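Local coordinates for NTF2 fold protein loop-helix-loop design NT-9 (Synthetic construct, PDB 6W90) that is a computationally designed NTF2-fold protein, made to explore new fold geometries, that holds a two-tailed phospholipid in its pocket in the crystal, at residues Arg70-Lys75 / Glu86-Ser91; Phe98-Glu103 / Ile112-Asp117; Gln26-Ala31 / Phe57-Gln62. One frame throughout, in Å; residues are numbered along the deposited sequence. Where two conformers were deposited one is given.

Contact 1: Arg70-Lys75 / Glu86-Ser91; sequences RVEIRK and EIELES. With 3PE (1,2-Distearoyl-sn-glycerophosphoethanolamine), chain B.
Strand residues R70-K75 and E86-S91 pair antiparallel as the two arms of a beta hairpin, strand 70-79 followed by strand 82-91, at one margin of the curved sheet of this NTF2 fold. R70 with E90 and E72 with E88 are hydrogen-bonded pairs, while V71-L89 and I73-I87 are non-hydrogen-bonded; E88 N to E72 O is the shortest backbone link, at 2.7 Å. Past I73 the register slips by one, because R74 and K75 both stand opposite E86 in a classic beta bulge. The carbonyl E86 O takes R74 N at 2.8 Å and, weakly, K75 N.

Alternation sorts the side chains by face. V71, I73, I87 and L89 form the apolar face, where the beta-branched V71, I73 and I87 suit extended backbone: V71 CG1 lies 3.6 Å from I87 CG2, and V71 runs side by side with L89. Helix 6-22 packs on this face, with V13 touching both isoleucines. The longer L89 reaches the bound phospholipid, its CD1 3.4 Å from O32.

The other face is charged, where long, flexible residues can pair across the strands. R70 and E90 point the same way side by side, but their salt bridge is long; the stronger partner of R70 is E72, on its own strand, whose OE2 accepts R70 NE at 2.7 Å in an almost straight bond. This arginine probably eases the repulsion between E72 OE2 and E90 OE1. R74 bends at chi2 and chi3 (-65° and -58°), crossing E88 obliquely. Its guanidinium stands perpendicular to the E88 carboxylate, with E88 CD at its edge; the salt bridge R74 NH1 to E88 OE1 is modelled at 2.4 Å, too short for its exact geometry to be trusted.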
# COMPACT_ATOMS: atom_id res chain seq x y z
N ARG A 70 10.69 9.16 -8.46
CA ARG A 70 9.70 8.75 -9.43
C ARG A 70 8.92 7.59 -8.88
O ARG A 70 9.49 6.67 -8.29
CB ARG A 70 10.35 8.26 -10.71
CG ARG A 70 9.91 8.83 -11.93
CD ARG A 70 10.83 8.29 -13.00
NE ARG A 70 10.03 8.11 -14.19
CZ ARG A 70 10.00 8.97 -15.19
NH1 ARG A 70 10.74 10.07 -15.17
NH2 ARG A 70 9.21 8.72 -16.22
N VAL A 71 7.61 7.60 -9.10
CA VAL A 71 6.72 6.54 -8.65
C VAL A 71 5.78 6.29 -9.83
O VAL A 71 5.16 7.23 -10.33
CB VAL A 71 5.95 6.94 -7.37
CG1 VAL A 71 4.98 5.86 -7.05
CG2 VAL A 71 6.91 7.21 -6.27
N GLU A 72 5.69 5.03 -10.28
CA GLU A 72 4.85 4.70 -11.42
C GLU A 72 4.19 3.34 -11.21
O GLU A 72 4.86 2.40 -10.79
CB GLU A 72 5.65 4.62 -12.73
CG GLU A 72 6.57 5.77 -13.04
CD GLU A 72 7.32 5.54 -14.34
OE1 GLU A 72 6.70 5.03 -15.30
OE2 GLU A 72 8.53 5.86 -14.39
N ILE A 73 2.92 3.23 -11.58
CA ILE A 73 2.22 1.95 -11.57
C ILE A 73 2.64 1.19 -12.82
O ILE A 73 2.43 1.66 -13.94
CB ILE A 73 0.71 2.15 -11.55
CG1 ILE A 73 0.28 2.91 -10.31
CG2 ILE A 73 0.06 0.80 -11.60
CD1 ILE A 73 -1.18 3.30 -10.34
N ARG A 74 3.19 -0.00 -12.63
CA ARG A 74 3.66 -0.80 -13.75
C ARG A 74 2.74 -1.93 -14.14
O ARG A 74 2.85 -2.44 -15.26
CB ARG A 74 5.03 -1.43 -13.44
CG ARG A 74 6.22 -0.47 -13.38
CD ARG A 74 6.55 0.23 -14.70
NE ARG A 74 6.84 -0.74 -15.76
CZ ARG A 74 8.04 -1.24 -16.03
NH1 ARG A 74 9.10 -0.87 -15.33
NH2 ARG A 74 8.18 -2.12 -17.02
N LYS A 75 1.87 -2.37 -13.23
CA LYS A 75 0.96 -3.48 -13.50
C LYS A 75 -0.27 -3.34 -12.62
O LYS A 75 -0.16 -3.11 -11.42
CB LYS A 75 1.66 -4.82 -13.24
CG LYS A 75 0.82 -6.06 -13.38
CD LYS A 75 1.75 -7.28 -13.45
CE LYS A 75 1.41 -8.32 -12.41
NZ LYS A 75 0.29 -9.21 -12.88
N GLU A 86 1.50 -3.56 -9.08
CA GLU A 86 2.95 -3.37 -8.96
C GLU A 86 3.28 -1.91 -9.22
O GLU A 86 2.83 -1.33 -10.22
CB GLU A 86 3.73 -4.23 -9.92
CG GLU A 86 3.63 -5.69 -9.69
CD GLU A 86 4.47 -6.46 -10.72
OE1 GLU A 86 4.30 -7.69 -10.81
OE2 GLU A 86 5.29 -5.83 -11.44
N ILE A 87 4.03 -1.33 -8.29
CA ILE A 87 4.44 0.06 -8.37
C ILE A 87 5.95 0.09 -8.37
O ILE A 87 6.59 -0.58 -7.56
CB ILE A 87 3.87 0.88 -7.21
CG1 ILE A 87 2.35 0.94 -7.31
CG2 ILE A 87 4.41 2.29 -7.31
CD1 ILE A 87 1.70 1.50 -6.10
N GLU A 88 6.53 0.84 -9.29
CA GLU A 88 7.97 1.00 -9.35
C GLU A 88 8.34 2.34 -8.75
O GLU A 88 7.71 3.36 -9.03
CB GLU A 88 8.38 0.85 -10.80
CG GLU A 88 9.79 0.97 -11.13
CD GLU A 88 9.91 0.77 -12.61
OE1 GLU A 88 9.72 -0.40 -13.02
OE2 GLU A 88 10.09 1.78 -13.35
N LEU A 89 9.35 2.32 -7.88
CA LEU A 89 9.84 3.49 -7.16
C LEU A 89 11.30 3.64 -7.53
O LEU A 89 12.03 2.65 -7.54
CB LEU A 89 9.68 3.30 -5.67
CG LEU A 89 8.37 2.70 -5.16
CD1 LEU A 89 8.55 2.14 -3.74
CD2 LEU A 89 7.42 3.77 -5.14
N GLU A 90 11.70 4.84 -7.90
CA GLU A 90 13.04 5.04 -8.38
C GLU A 90 13.70 6.21 -7.69
O GLU A 90 13.08 7.23 -7.41
CB GLU A 90 13.09 5.36 -9.85
CG GLU A 90 12.44 4.40 -10.78
CD GLU A 90 12.71 4.81 -12.22
OE1 GLU A 90 11.74 4.98 -12.98
OE2 GLU A 90 13.91 5.01 -12.55
N SER A 91 15.01 6.07 -7.48
CA SER A 91 15.83 7.17 -7.01
C SER A 91 17.24 6.96 -7.56
O SER A 91 17.86 5.95 -7.25
CB SER A 91 15.86 7.20 -5.49
OG SER A 91 16.74 8.21 -5.03
P 3PE B . 12.72 -4.34 -3.88
N 3PE B . 10.89 -8.28 -3.31
O11 3PE B . 11.61 -3.47 -3.04
O12 3PE B . 12.72 -3.92 -5.33
O13 3PE B . 12.25 -5.93 -3.87
O14 3PE B . 14.11 -4.29 -3.25
C11 3PE B . 11.16 -6.32 -4.67
C12 3PE B . 11.06 -7.84 -4.68
C1 3PE B . 11.52 -3.69 -1.66
C2 3PE B . 10.59 -2.67 -0.99
C3 3PE B . 9.38 -2.52 -1.92
O31 3PE B . 8.32 -1.89 -1.27
O32 3PE B . 9.55 -0.02 -1.26
C31 3PE B . 8.56 -0.56 -0.92
C32 3PE B . 7.52 0.19 -0.10
C33 3PE B . 7.70 1.71 -0.15
C34 3PE B . 6.29 2.30 -0.08
C35 3PE B . 6.30 3.77 0.32
C36 3PE B . 5.79 4.61 -0.86
C37 3PE B . 4.26 4.55 -1.00
C38 3PE B . 3.77 3.34 -1.79
C39 3PE B . 2.49 3.64 -2.59
C3A 3PE B . 1.28 3.86 -1.68
C3B 3PE B . -0.04 3.81 -2.46
C3C 3PE B . -0.74 2.47 -2.23
C3D 3PE B . -2.19 2.50 -2.72
C3E 3PE B . -2.77 1.08 -2.66
C3F 3PE B . -4.01 0.96 -3.55
C3G 3PE B . -4.54 -0.48 -3.54
C3H 3PE B . -5.31 -0.86 -4.81
C3I 3PE B . -6.75 -0.32 -4.84
O21 3PE B . 10.22 -3.16 0.26
O22 3PE B . 11.14 -1.43 1.41
C21 3PE B . 10.60 -2.50 1.45
C22 3PE B . 10.30 -3.19 2.80
C23 3PE B . 9.22 -2.47 3.62
C24 3PE B . 7.81 -2.67 3.07
C25 3PE B . 6.76 -1.81 3.82
C26 3PE B . 5.54 -1.69 2.90
C27 3PE B . 4.49 -0.70 3.43
C28 3PE B . 3.34 -0.54 2.42
C29 3PE B . 2.25 -1.62 2.48
C2A 3PE B . 1.00 -1.22 1.67
C2B 3PE B . -0.14 -0.68 2.53
C2C 3PE B . -1.14 0.11 1.67
C2D 3PE B . -1.76 1.21 2.53
C2E 3PE B . -2.92 1.91 1.83
C2F 3PE B . -2.41 3.04 0.94

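Contact 2: Phe98-Glu103 / Ile112-Asp117; sequences FEIEVE and IRQQVD. With 3PE (1,2-Distearoyl-sn-glycerophosphoethanolamine), chain B.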
# COMPACT_ATOMS: atom_id res chain seq x y z
N PHE A 98 7.33 -2.35 -5.52
CA PHE A 98 6.33 -2.53 -4.48
C PHE A 98 5.18 -3.29 -5.11
O PHE A 98 4.46 -2.75 -5.96
CB PHE A 98 5.90 -1.15 -3.98
CG PHE A 98 4.79 -1.15 -3.00
CD1 PHE A 98 4.92 -1.75 -1.77
CD2 PHE A 98 3.59 -0.55 -3.31
CE1 PHE A 98 3.90 -1.73 -0.86
CE2 PHE A 98 2.56 -0.56 -2.39
CZ PHE A 98 2.74 -1.13 -1.16
N GLU A 99 5.05 -4.57 -4.79
CA GLU A 99 4.06 -5.42 -5.42
C GLU A 99 3.12 -5.95 -4.35
O GLU A 99 3.59 -6.52 -3.35
CB GLU A 99 4.68 -6.62 -6.14
CG GLU A 99 3.59 -7.57 -6.68
CD GLU A 99 4.08 -8.64 -7.65
OE1 GLU A 99 5.29 -8.98 -7.61
OE2 GLU A 99 3.24 -9.15 -8.43
N ILE A 100 1.81 -5.81 -4.56
CA ILE A 100 0.86 -6.24 -3.55
C ILE A 100 -0.30 -6.96 -4.19
O ILE A 100 -0.69 -6.69 -5.33
CB ILE A 100 0.31 -5.09 -2.66
CG1 ILE A 100 -0.37 -4.00 -3.49
CG2 ILE A 100 1.44 -4.56 -1.75
CD1 ILE A 100 -1.13 -2.95 -2.58
N GLU A 101 -0.84 -7.90 -3.43
CA GLU A 101 -2.06 -8.59 -3.74
C GLU A 101 -3.11 -8.13 -2.77
O GLU A 101 -2.86 -8.11 -1.56
CB GLU A 101 -1.91 -10.08 -3.55
CG GLU A 101 -1.66 -10.91 -4.72
CD GLU A 101 -1.59 -12.39 -4.29
OE1 GLU A 101 -0.76 -12.75 -3.40
OE2 GLU A 101 -2.39 -13.17 -4.81
N VAL A 102 -4.31 -7.84 -3.25
CA VAL A 102 -5.36 -7.19 -2.48
C VAL A 102 -6.65 -7.97 -2.66
O VAL A 102 -6.92 -8.46 -3.76
CB VAL A 102 -5.55 -5.75 -2.99
CG1 VAL A 102 -6.67 -5.10 -2.33
CG2 VAL A 102 -4.30 -4.94 -2.76
N GLU A 103 -7.44 -8.09 -1.59
CA GLU A 103 -8.83 -8.51 -1.64
C GLU A 103 -9.76 -7.38 -1.22
O GLU A 103 -9.56 -6.78 -0.16
CB GLU A 103 -9.07 -9.68 -0.70
CG GLU A 103 -8.45 -10.92 -1.14
CD GLU A 103 -9.39 -11.73 -1.97
OE1 GLU A 103 -10.49 -12.06 -1.48
OE2 GLU A 103 -9.03 -12.06 -3.12
N ILE A 112 -4.25 -7.21 2.33
CA ILE A 112 -3.11 -6.84 1.51
C ILE A 112 -2.03 -7.84 1.84
O ILE A 112 -1.80 -8.12 3.02
CB ILE A 112 -2.58 -5.42 1.77
CG1 ILE A 112 -3.65 -4.41 1.38
CG2 ILE A 112 -1.26 -5.21 1.05
CD1 ILE A 112 -3.36 -3.00 1.76
N ARG A 113 -1.35 -8.38 0.83
CA ARG A 113 -0.24 -9.30 1.06
C ARG A 113 0.93 -8.85 0.20
O ARG A 113 0.77 -8.62 -0.99
CB ARG A 113 -0.67 -10.74 0.75
CG ARG A 113 0.24 -11.84 1.30
CD ARG A 113 -0.40 -13.27 1.18
NE ARG A 113 -0.78 -13.84 2.47
CZ ARG A 113 -0.36 -15.01 2.96
NH1 ARG A 113 -0.76 -15.43 4.15
NH2 ARG A 113 0.46 -15.78 2.25
N GLN A 114 2.09 -8.68 0.83
CA GLN A 114 3.34 -8.32 0.17
C GLN A 114 4.37 -9.36 0.58
O GLN A 114 4.42 -9.77 1.74
CB GLN A 114 3.77 -6.91 0.60
CG GLN A 114 5.00 -6.38 -0.08
CD GLN A 114 5.53 -5.03 0.46
OE1 GLN A 114 5.07 -4.49 1.46
NE2 GLN A 114 6.55 -4.52 -0.20
N GLN A 115 5.23 -9.76 -0.35
CA GLN A 115 6.39 -10.55 0.01
C GLN A 115 7.57 -9.62 0.22
O GLN A 115 7.67 -8.53 -0.37
CB GLN A 115 6.69 -11.61 -1.05
CG GLN A 115 7.79 -12.63 -0.62
CD GLN A 115 7.60 -13.26 0.79
OE1 GLN A 115 7.75 -12.60 1.82
NE2 GLN A 115 7.31 -14.56 0.81
N VAL A 116 8.47 -10.05 1.09
CA VAL A 116 9.64 -9.30 1.50
C VAL A 116 10.87 -10.15 1.26
O VAL A 116 10.90 -11.32 1.65
CB VAL A 116 9.54 -8.91 2.98
CG1 VAL A 116 10.67 -8.04 3.39
CG2 VAL A 116 8.23 -8.19 3.24
N ASP A 117 11.89 -9.56 0.64
CA ASP A 117 13.13 -10.28 0.41
C ASP A 117 13.91 -10.37 1.71
O ASP A 117 13.65 -9.62 2.67
CB ASP A 117 13.96 -9.59 -0.67
CG ASP A 117 13.40 -9.80 -2.07
OD1 ASP A 117 12.75 -10.84 -2.29
OD2 ASP A 117 13.62 -8.92 -2.94
P 3PE B . 12.72 -4.34 -3.88
N 3PE B . 10.89 -8.28 -3.31
O11 3PE B . 11.61 -3.47 -3.04
O12 3PE B . 12.72 -3.92 -5.33
O13 3PE B . 12.25 -5.93 -3.87
O14 3PE B . 14.11 -4.29 -3.25
C11 3PE B . 11.16 -6.32 -4.67
C12 3PE B . 11.06 -7.84 -4.68
C1 3PE B . 11.52 -3.69 -1.66
C2 3PE B . 10.59 -2.67 -0.99
C3 3PE B . 9.38 -2.52 -1.92
O31 3PE B . 8.32 -1.89 -1.27
O32 3PE B . 9.55 -0.02 -1.26
C31 3PE B . 8.56 -0.56 -0.92
C32 3PE B . 7.52 0.19 -0.10
C33 3PE B . 7.70 1.71 -0.15
C34 3PE B . 6.29 2.30 -0.08
C35 3PE B . 6.30 3.77 0.32
C36 3PE B . 5.79 4.61 -0.86
C37 3PE B . 4.26 4.55 -1.00
C38 3PE B . 3.77 3.34 -1.79
C39 3PE B . 2.49 3.64 -2.59
C3A 3PE B . 1.28 3.86 -1.68
C3B 3PE B . -0.04 3.81 -2.46
C3C 3PE B . -0.74 2.47 -2.23
C3D 3PE B . -2.19 2.50 -2.72
C3E 3PE B . -2.77 1.08 -2.66
C3F 3PE B . -4.01 0.96 -3.55
C3G 3PE B . -4.54 -0.48 -3.54
C3H 3PE B . -5.31 -0.86 -4.81
C3I 3PE B . -6.75 -0.32 -4.84
O21 3PE B . 10.22 -3.16 0.26
O22 3PE B . 11.14 -1.43 1.41
C21 3PE B . 10.60 -2.50 1.45
C22 3PE B . 10.30 -3.19 2.80
C23 3PE B . 9.22 -2.47 3.62
C24 3PE B . 7.81 -2.67 3.07
C25 3PE B . 6.76 -1.81 3.82
C26 3PE B . 5.54 -1.69 2.90
C27 3PE B . 4.49 -0.70 3.43
C28 3PE B . 3.34 -0.54 2.42
C29 3PE B . 2.25 -1.62 2.48
C2A 3PE B . 1.00 -1.22 1.67
C2B 3PE B . -0.14 -0.68 2.53
C2C 3PE B . -1.14 0.11 1.67
C2D 3PE B . -1.76 1.21 2.53
C2E 3PE B . -2.92 1.91 1.83
C2F 3PE B . -2.41 3.04 0.94
O HOH W 1 7.21 -5.40 -3.07
O HOH W 2 5.01 -8.96 -3.04
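I100 and I112 meet through their CG2 methyls, 3.9 Å apart, on the buried face of the beta hairpin formed by strands 94-105 and 108-114, in the middle of the NTF2-fold sheet. E101 and R113 are its hydrogen-bonded pair, with E101 N to R113 O at 3.0 Å and nearly straight; next to them V102 and I112 make a non-hydrogen-bonded pair. Beta-branched residues suit this face: I112 CG2 packs on I100 while its CD1 reaches the lipid tail at C2C, 3.8 Å away, and I42 of strand 40-44 touches the same isoleucine.

F98 and Q114 continue the tight side, their side chains crossing at about a right angle with ring and amide planes perpendicular. In Q114, CG anti to the backbone N (chi1 -176°) starts a chain that stays extended; at its end NE2 lies at the ring's edge, 3.6 Å from F98 CD1. The edge also meets the lipid, F98 CZ being 3.3 Å from C2A. Q114 NE2 gives one bond to a water that also accepts from E99 N. A second, weak bond runs from Q114 NE2 to the lipid ester oxygen O31, at 3.3 Å.

The other face is looser and polar. E101 and R113 stand abreast without their charged ends meeting: R113 turns to E43, while E101 is taken by H82 and R84, and R84 also holds E99. Where strand 108-114 ends, direct pairing gives way to a second water, which donates to E99 O and accepts from Q115 N. Farther on, D117 OD2 lies 2.8 Å from the lipid amine N in a weak hydrogen bond. Apolar side chains, the F98 ring among them, line the tails, whereas an amide and a carboxylate weakly bond the ester and the amine head, which is consistent with a pocket able to take an amphipathic ligand.

Contact 3: Gln26-Ala31 / Phe57-Gln62; sequences QFKKAA and FLDAMQ. With 3PE (1,2-Distearoyl-sn-glycerophosphoethanolamine), chain B.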
# COMPACT_ATOMS: atom_id res chain seq x y z
N GLN A 26 -4.57 14.03 4.62
CA GLN A 26 -5.74 13.50 3.92
C GLN A 26 -5.50 12.07 3.43
O GLN A 26 -6.42 11.25 3.38
CB GLN A 26 -6.08 14.41 2.74
CG GLN A 26 -7.40 14.10 2.04
CD GLN A 26 -7.74 15.11 0.94
OE1 GLN A 26 -7.30 16.27 0.98
NE2 GLN A 26 -8.51 14.67 -0.04
N PHE A 27 -4.27 11.78 3.00
CA PHE A 27 -3.91 10.40 2.67
C PHE A 27 -4.26 9.49 3.84
O PHE A 27 -4.91 8.45 3.67
CB PHE A 27 -2.41 10.32 2.32
CG PHE A 27 -1.89 8.91 2.24
CD1 PHE A 27 -2.08 8.17 1.09
CD2 PHE A 27 -1.24 8.34 3.31
CE1 PHE A 27 -1.63 6.87 1.00
CE2 PHE A 27 -0.82 7.00 3.26
CZ PHE A 27 -1.00 6.27 2.09
N LYS A 28 -3.84 9.86 5.04
CA LYS A 28 -4.05 8.97 6.18
C LYS A 28 -5.52 8.86 6.54
O LYS A 28 -6.00 7.77 6.85
CB LYS A 28 -3.24 9.48 7.37
CG LYS A 28 -3.49 8.75 8.67
CD LYS A 28 -2.40 9.08 9.64
CE LYS A 28 -2.71 8.60 11.01
NZ LYS A 28 -1.50 8.83 11.87
N LYS A 29 -6.25 9.97 6.52
CA LYS A 29 -7.66 9.94 6.85
C LYS A 29 -8.41 9.13 5.81
O LYS A 29 -9.19 8.23 6.13
CB LYS A 29 -8.18 11.37 6.95
CG LYS A 29 -9.61 11.51 7.45
CD LYS A 29 -10.05 12.98 7.54
CE LYS A 29 -11.56 13.10 7.76
NZ LYS A 29 -12.33 12.50 6.62
N ALA A 30 -8.13 9.39 4.54
CA ALA A 30 -8.82 8.65 3.50
C ALA A 30 -8.45 7.17 3.53
O ALA A 30 -9.30 6.31 3.27
CB ALA A 30 -8.49 9.24 2.13
N ALA A 31 -7.19 6.86 3.77
CA ALA A 31 -6.80 5.45 3.79
C ALA A 31 -7.61 4.69 4.83
O ALA A 31 -8.15 3.62 4.55
CB ALA A 31 -5.31 5.33 4.06
N PHE A 57 1.60 3.26 11.12
CA PHE A 57 2.00 2.68 9.84
C PHE A 57 1.80 3.69 8.71
O PHE A 57 2.68 3.88 7.87
CB PHE A 57 1.18 1.41 9.61
CG PHE A 57 1.53 0.63 8.37
CD1 PHE A 57 0.97 0.95 7.14
CD2 PHE A 57 2.37 -0.45 8.45
CE1 PHE A 57 1.26 0.21 6.01
CE2 PHE A 57 2.67 -1.18 7.31
CZ PHE A 57 2.12 -0.85 6.10
N LEU A 58 0.66 4.36 8.71
CA LEU A 58 0.41 5.35 7.67
C LEU A 58 1.34 6.56 7.82
O LEU A 58 1.83 7.07 6.81
CB LEU A 58 -1.07 5.73 7.69
CG LEU A 58 -2.01 4.58 7.34
CD1 LEU A 58 -3.43 5.01 7.69
CD2 LEU A 58 -1.89 4.21 5.85
N ASP A 59 1.68 6.95 9.05
CA ASP A 59 2.68 8.00 9.24
C ASP A 59 4.03 7.60 8.65
O ASP A 59 4.76 8.44 8.11
CB ASP A 59 2.88 8.30 10.73
CG ASP A 59 1.71 9.01 11.36
OD1 ASP A 59 0.86 9.56 10.64
OD2 ASP A 59 1.66 9.02 12.61
N ALA A 60 4.39 6.32 8.76
CA ALA A 60 5.68 5.87 8.27
C ALA A 60 5.72 5.95 6.75
O ALA A 60 6.74 6.36 6.17
CB ALA A 60 5.96 4.45 8.76
N MET A 61 4.61 5.61 6.08
CA MET A 61 4.51 5.79 4.64
C MET A 61 4.67 7.25 4.23
O MET A 61 5.29 7.54 3.20
CB MET A 61 3.16 5.29 4.12
CG MET A 61 2.98 3.83 4.31
SD MET A 61 1.42 3.31 3.62
CE MET A 61 1.93 3.38 1.92
N GLN A 62 4.09 8.18 4.99
CA GLN A 62 4.24 9.59 4.65
C GLN A 62 5.70 9.99 4.62
O GLN A 62 6.14 10.75 3.75
CB GLN A 62 3.48 10.48 5.65
CG GLN A 62 3.80 11.99 5.53
CD GLN A 62 3.19 12.83 6.66
OE1 GLN A 62 2.58 12.29 7.60
NE2 GLN A 62 3.34 14.15 6.57
P 3PE B . 12.72 -4.34 -3.88
N 3PE B . 10.89 -8.28 -3.31
O11 3PE B . 11.61 -3.47 -3.04
O12 3PE B . 12.72 -3.92 -5.33
O13 3PE B . 12.25 -5.93 -3.87
O14 3PE B . 14.11 -4.29 -3.25
C11 3PE B . 11.16 -6.32 -4.67
C12 3PE B . 11.06 -7.84 -4.68
C1 3PE B . 11.52 -3.69 -1.66
C2 3PE B . 10.59 -2.67 -0.99
C3 3PE B . 9.38 -2.52 -1.92
O31 3PE B . 8.32 -1.89 -1.27
O32 3PE B . 9.55 -0.02 -1.26
C31 3PE B . 8.56 -0.56 -0.92
C32 3PE B . 7.52 0.19 -0.10
C33 3PE B . 7.70 1.71 -0.15
C34 3PE B . 6.29 2.30 -0.08
C35 3PE B . 6.30 3.77 0.32
C36 3PE B . 5.79 4.61 -0.86
C37 3PE B . 4.26 4.55 -1.00
C38 3PE B . 3.77 3.34 -1.79
C39 3PE B . 2.49 3.64 -2.59
C3A 3PE B . 1.28 3.86 -1.68
C3B 3PE B . -0.04 3.81 -2.46
C3C 3PE B . -0.74 2.47 -2.23
C3D 3PE B . -2.19 2.50 -2.72
C3E 3PE B . -2.77 1.08 -2.66
C3F 3PE B . -4.01 0.96 -3.55
C3G 3PE B . -4.54 -0.48 -3.54
C3H 3PE B . -5.31 -0.86 -4.81
C3I 3PE B . -6.75 -0.32 -4.84
O21 3PE B . 10.22 -3.16 0.26
O22 3PE B . 11.14 -1.43 1.41
C21 3PE B . 10.60 -2.50 1.45
C22 3PE B . 10.30 -3.19 2.80
C23 3PE B . 9.22 -2.47 3.62
C24 3PE B . 7.81 -2.67 3.07
C25 3PE B . 6.76 -1.81 3.82
C26 3PE B . 5.54 -1.69 2.90
C27 3PE B . 4.49 -0.70 3.43
C28 3PE B . 3.34 -0.54 2.42
C29 3PE B . 2.25 -1.62 2.48
C2A 3PE B . 1.00 -1.22 1.67
C2B 3PE B . -0.14 -0.68 2.53
C2C 3PE B . -1.14 0.11 1.67
C2D 3PE B . -1.76 1.21 2.53
C2E 3PE B . -2.92 1.91 1.83
C2F 3PE B . -2.41 3.04 0.94
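K28 reaches across from helix 24-35 to D59 of helix 54-64, K28 NZ lying 2.8 Å from D59 OD1 in a salt bridge, in the conformer described. The two helical segments, Q26-A31 and F57-Q62, run roughly antiparallel at 143°, their axes 9.9 Å apart. The lysine is extended throughout, which carries NZ over the flank of the second helix; it meets OD1 from above the carboxylate plane, 42° out of it. NZ also donates to the backbone carbonyl of D55, so the ammonium is shared between a charged and a neutral acceptor. Lysine suits this border because its methylenes can lie on L58, K28 CG being 3.9 Å from L58 CD1, while its charge stays at the polar rim.

Inside the helices the main chain satisfies itself: A31 N bonds to F27 O, and Q62 N to L58 O. Beneath the ion pair the contact is therefore left to apolar groups. L58 CD2 touches both F27 and A31, 4.0 Å from F27 CE2 and from A31 CB; the small alanine leaves room for the leucine.

M61 crosses F27 at about a right angle, with SD at the ring's edge, 5.4 Å from its centroid, in a Met-aromatic contact. Bent at its third torsion (chi3 75°), it brings CE within 3.7 Å of lipid C3A, and F27 CZ lies as close to the tail atom C2F. An alanine in place of F27 would probably open a gap between L58, M61 and the lipid tail, leaving the methionine thioether freer to turn. F57 brings its CZ to C27 of the same lipid. Helices closing over the concave side of a curved sheet, with a hydrophobic pocket between, are the hallmark of the NTF2 fold.

Contacts 1 and 2 are two antiparallel hairpins of one sheet and share a seam, since strands 82-91 and 94-105 are neighbours and I87 N probably bonds to F98 O. Contact 1 includes the outermost strand 70-79 and is only partly buried, with a dense network of charges; contact 2, nearer the middle, is buried and uses two waters beside its strand pairing. Contact 3, also buried, joins two helices mainly by side chains, apolar beneath a single ion pair, on the opposite side of the chain's centre from contact 2. It touches neither hairpin directly, yet all three meet the same phospholipid, which lies in the pocket between sheet and helices.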